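Local coordinates for protein telomerase reverse transcriptase (PDB 4LMO) that extends telomeres by copying a template within its RNA component into DNA repeats, the present piece being its RNA-binding domain, at residues K64-R67 with R68-N71; Q245-A248 with F249-H252. All coordinates share one frame; numbering follows the deposited sequence.

In the fold
Both contacts are local: each joins residues three to five apart along one unbroken run of chain, and both lie at the surface. Contact 1 begins the short helix 67-70, after the loop that follows helix 40-48; contact 2 lies at the far end of helix 238-251, near the C-terminus. Their centres are 53 Å apart, on opposite sides of the chain's centre, and they share no element. Contact 1 combines ordinary helical backbone bonds with apolar contacts around the buried Phe69. Contact 2 has no buried residue; there the helix bonding weakens, and a histidine ring, a long charge pair and one carbonyl at a phenylalanine edge accompany it.

Contact 1. Residues K64-R67 with R68-N71; sequences KLPR and RFFN
Leu65 and Pro66 pack against Phe69 and Phe70 where the loop enters helix 67-70. The CB atoms of Leu65 and Phe70 face each other at 4.2 Å, while the CD2 branch of Leu65 reaches CB of Phe69 and the two side chains cross at about a right angle. CB of Pro66 approaches the edge of the Phe69 ring, 4.3 Å from CD1. Pro66 is the N-cap residue of this helix: its carbonyl O takes the N-H of Phe70 at 2.7 Å. One step on, Asn71 N bonds to Arg67 O at 3.1 Å. Residues 65-70 form a region that, by similarity, interacts with the RNA template. The side chain of Arg67 starts at CB, which has just its own following peptide nearby; the contact with Asn71 begins at CG, which is anti to the backbone N (chi1 -158°) and passes 4.0 Å from Asn71 OD1. The chain then runs extended to NE, and at its tip NH1 comes 3.6 Å from the same OD1, which sits over one guanidinium face, toward the rim; the guanidinium and amide planes are 80° apart. OD1 also lies 3.0 Å from Arg67 O, and two acceptors so close suggest that the amide may be turned the other way, which would also change what lies over the guanidinium. Arg68 heads elsewhere, its NH1 forming a salt bridge with Glu193 and a hydrogen bond to Leu181 O. The Phe69 ring meets Phe49 edge-to-face and touches Tyr196 and Ile200 of helix 191-220.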
loop_
_atom_site.group_PDB
_atom_site.type_symbol
_atom_site.label_atom_id
_atom_site.label_comp_id
_atom_site.label_asym_id
_atom_site.label_seq_id
_atom_site.Cartn_x
_atom_site.Cartn_y
_atom_site.Cartn_z
ATOM N N LYS A 64 -1.301 -15.828 -21.703
ATOM C CA LYS A 64 -0.666 -16.786 -20.803
ATOM C C LYS A 64 0.600 -16.161 -20.229
ATOM O O LYS A 64 1.348 -15.489 -20.947
ATOM C CB LYS A 64 -0.337 -18.086 -21.546
ATOM C CG LYS A 64 0.195 -19.204 -20.659
ATOM C CD LYS A 64 0.253 -20.532 -21.398
ATOM C CE LYS A 64 0.688 -21.654 -20.468
ATOM N NZ LYS A 64 0.460 -22.998 -21.067
ATOM N N LEU A 65 0.827 -16.373 -18.934
ATOM C CA LEU A 65 2.031 -15.884 -18.269
ATOM C C LEU A 65 3.280 -16.604 -18.781
ATOM O O LEU A 65 3.296 -17.835 -18.841
ATOM C CB LEU A 65 1.925 -16.067 -16.752
ATOM C CG LEU A 65 1.027 -15.133 -15.936
ATOM C CD1 LEU A 65 0.881 -15.655 -14.516
ATOM C CD2 LEU A 65 1.562 -13.707 -15.931
ATOM N N PRO A 66 4.327 -15.838 -19.154
ATOM C CA PRO A 66 5.634 -16.427 -19.462
ATOM C C PRO A 66 6.152 -17.257 -18.285
ATOM O O PRO A 66 5.732 -17.036 -17.145
ATOM C CB PRO A 66 6.529 -15.203 -19.674
ATOM C CG PRO A 66 5.596 -14.129 -20.110
ATOM C CD PRO A 66 4.323 -14.377 -19.354
ATOM N N ARG A 67 7.053 -18.197 -18.560
ATOM C CA ARG A 67 7.542 -19.122 -17.535
ATOM C C ARG A 67 8.128 -18.398 -16.321
ATOM O O ARG A 67 7.886 -18.802 -15.181
ATOM C CB ARG A 67 8.559 -20.110 -18.121
ATOM C CG ARG A 67 8.697 -21.388 -17.309
ATOM C CD ARG A 67 9.858 -22.249 -17.783
ATOM N NE ARG A 67 10.213 -23.258 -16.784
ATOM C CZ ARG A 67 11.174 -23.116 -15.872
ATOM N NH1 ARG A 67 11.902 -22.005 -15.819
ATOM N NH2 ARG A 67 11.411 -24.092 -15.007
ATOM N N ARG A 68 8.878 -17.326 -16.578
ATOM C CA ARG A 68 9.490 -16.501 -15.533
ATOM C C ARG A 68 8.449 -15.974 -14.545
ATOM O O ARG A 68 8.627 -16.076 -13.329
ATOM C CB ARG A 68 10.257 -15.331 -16.161
ATOM C CG ARG A 68 11.312 -14.710 -15.255
ATOM C CD ARG A 68 11.791 -13.360 -15.770
ATOM N NE ARG A 68 12.604 -13.454 -16.984
ATOM C CZ ARG A 68 13.935 -13.478 -17.008
ATOM N NH1 ARG A 68 14.638 -13.419 -15.878
ATOM N NH2 ARG A 68 14.572 -13.564 -18.169
ATOM N N PHE A 69 7.360 -15.428 -15.081
ATOM C CA PHE A 69 6.300 -14.842 -14.266
ATOM C C PHE A 69 5.315 -15.886 -13.745
ATOM O O PHE A 69 4.689 -15.683 -12.702
ATOM C CB PHE A 69 5.583 -13.728 -15.037
ATOM C CG PHE A 69 6.453 -12.530 -15.314
ATOM C CD1 PHE A 69 7.253 -12.479 -16.455
ATOM C CD2 PHE A 69 6.487 -11.457 -14.428
ATOM C CE1 PHE A 69 8.061 -11.380 -16.709
ATOM C CE2 PHE A 69 7.292 -10.355 -14.677
ATOM C CZ PHE A 69 8.080 -10.317 -15.819
ATOM N N PHE A 70 5.192 -17.003 -14.463
ATOM C CA PHE A 70 4.364 -18.121 -14.012
ATOM C C PHE A 70 4.898 -18.728 -12.715
ATOM O O PHE A 70 4.124 -19.126 -11.846
ATOM C CB PHE A 70 4.247 -19.208 -15.090
ATOM C CG PHE A 70 3.424 -20.395 -14.663
ATOM C CD1 PHE A 70 4.033 -21.608 -14.349
ATOM C CD2 PHE A 70 2.038 -20.293 -14.549
ATOM C CE1 PHE A 70 3.276 -22.698 -13.945
ATOM C CE2 PHE A 70 1.277 -21.378 -14.143
ATOM C CZ PHE A 70 1.897 -22.583 -13.842
ATOM N N ASN A 71 6.219 -18.792 -12.588
ATOM C CA ASN A 71 6.850 -19.337 -11.389
ATOM C C ASN A 71 6.694 -18.454 -10.150
ATOM O O ASN A 71 6.920 -18.913 -9.029
ATOM C CB ASN A 71 8.323 -19.651 -11.655
ATOM C CG ASN A 71 8.508 -20.817 -12.610
ATOM O OD1 ASN A 71 9.395 -20.797 -13.460
ATOM N ND2 ASN A 71 7.668 -21.844 -12.474
#

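Contact 2. Residues Q245-A248 with F249-H252; sequences QDLA and FRSH
Phe249 N serves two carbonyls at once: it donates to Gln245 O at 3.1 Å as an i to i+4 bond, and weakly to Asp246 O at 3.3 Å. This bifurcated bond marks the last, loosely bonded turn of helix 238-251. Gln245 O has a second neighbour, the Phe249 ring, whose CD2 meets it edge-on and in plane at 3.1 Å. Gln245 and Phe249 lie side by side and point the same way; the glutamine chain, bent at chi2, brings OE1 to CE2 of the ring with amide and ring planes 45° apart. Asp246 and Arg250 pair across the next step. The carboxylate meets CD of the arginine, with OD1 3.3 Å away, and the salt bridge from OD2 to NE is long at 3.6 Å. Because OD2 is well out of the guanidinium plane, no N-H points at it and the pairing is one of charge alone; NE is buried here without a hydrogen-bond partner. The arginine also runs alongside Leu247, whose CD2 sits at the guanidinium edge, 3.5 Å from NH2. The His252 ring folds back, with CG beside its own backbone N (chi1 -66°), and ND1 donates to Ala248 O at 2.9 Å. That donor lies in the carbonyl plane, although the oxygen is 33° out of the ring plane. The helix follows strand 234-237 of a two-stranded antiparallel sheet, and here Leu247 and Ala248 rest on helix 109-112, at Leu109 and, for Leu247, also Phe112.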
loop_
_atom_site.group_PDB
_atom_site.type_symbol
_atom_site.label_atom_id
_atom_site.label_comp_id
_atom_site.label_asym_id
_atom_site.label_seq_id
_atom_site.Cartn_x
_atom_site.Cartn_y
_atom_site.Cartn_z
ATOM N N GLN A 245 -15.131 15.788 11.002
ATOM C CA GLN A 245 -16.062 16.265 9.980
ATOM C C GLN A 245 -17.494 16.315 10.503
ATOM O O GLN A 245 -18.214 17.284 10.263
ATOM C CB GLN A 245 -15.990 15.384 8.725
ATOM C CG GLN A 245 -14.718 15.561 7.909
ATOM C CD GLN A 245 -14.570 16.967 7.358
ATOM O OE1 GLN A 245 -15.441 17.460 6.641
ATOM N NE2 GLN A 245 -13.465 17.618 7.690
ATOM N N ASP A 246 -17.886 15.269 11.226
ATOM C CA ASP A 246 -19.224 15.155 11.796
ATOM C C ASP A 246 -19.540 16.272 12.795
ATOM O O ASP A 246 -20.578 16.925 12.688
ATOM C CB ASP A 246 -19.405 13.785 12.458
ATOM C CG ASP A 246 -20.815 13.567 12.976
ATOM O OD1 ASP A 246 -21.779 13.835 12.224
ATOM O OD2 ASP A 246 -20.958 13.120 14.134
ATOM N N LEU A 247 -18.639 16.484 13.755
ATOM C CA LEU A 247 -18.832 17.488 14.805
ATOM C C LEU A 247 -18.724 18.918 14.278
ATOM O O LEU A 247 -19.347 19.832 14.821
ATOM C CB LEU A 247 -17.832 17.278 15.947
ATOM C CG LEU A 247 -17.876 15.982 16.765
ATOM C CD1 LEU A 247 -16.557 15.785 17.493
ATOM C CD2 LEU A 247 -19.036 15.973 17.750
ATOM N N ALA A 248 -17.930 19.103 13.226
ATOM C CA ALA A 248 -17.784 20.411 12.586
ATOM C C ALA A 248 -19.036 20.800 11.799
ATOM O O ALA A 248 -19.373 21.982 11.708
ATOM C CB ALA A 248 -16.560 20.429 11.682
ATOM N N PHE A 249 -19.718 19.801 11.241
ATOM C CA PHE A 249 -20.896 20.034 10.403
ATOM C C PHE A 249 -22.226 19.739 11.102
ATOM O O PHE A 249 -23.272 19.659 10.454
ATOM C CB PHE A 249 -20.781 19.254 9.087
ATOM C CG PHE A 249 -19.837 19.878 8.096
ATOM C CD1 PHE A 249 -20.293 20.821 7.183
ATOM C CD2 PHE A 249 -18.491 19.529 8.080
ATOM C CE1 PHE A 249 -19.426 21.402 6.271
ATOM C CE2 PHE A 249 -17.619 20.106 7.170
ATOM C CZ PHE A 249 -18.087 21.044 6.264
ATOM N N ARG A 250 -22.179 19.582 12.423
ATOM C CA ARG A 250 -23.387 19.433 13.237
ATOM C C ARG A 250 -23.721 20.725 13.978
ATOM O O ARG A 250 -24.889 21.091 14.109
ATOM C CB ARG A 250 -23.232 18.280 14.228
ATOM C CG ARG A 250 -23.973 17.013 13.830
ATOM C CD ARG A 250 -23.299 15.757 14.369
ATOM N NE ARG A 250 -22.649 15.950 15.666
ATOM C CZ ARG A 250 -23.251 15.814 16.846
ATOM N NH1 ARG A 250 -24.535 15.485 16.916
ATOM N NH2 ARG A 250 -22.562 16.012 17.963
ATOM N N SER A 251 -22.684 21.405 14.464
ATOM C CA SER A 251 -22.836 22.685 15.150
ATOM C C SER A 251 -23.232 23.795 14.173
ATOM O O SER A 251 -23.997 24.698 14.521
ATOM C CB SER A 251 -21.539 23.055 15.876
ATOM O OG SER A 251 -21.706 24.218 16.667
ATOM N N HIS A 252 -22.706 23.708 12.952
ATOM C CA HIS A 252 -22.973 24.691 11.904
ATOM C C HIS A 252 -24.178 24.336 11.072
ATOM O O HIS A 252 -24.669 25.157 10.292
ATOM C CB HIS A 252 -21.743 24.865 11.024
ATOM C CG HIS A 252 -20.560 25.469 11.742
ATOM N ND1 HIS A 252 -19.774 24.755 12.571
ATOM C CD2 HIS A 252 -20.041 26.762 11.722
ATOM C CE1 HIS A 252 -18.806 25.550 13.061
ATOM N NE2 HIS A 252 -18.970 26.777 12.539
#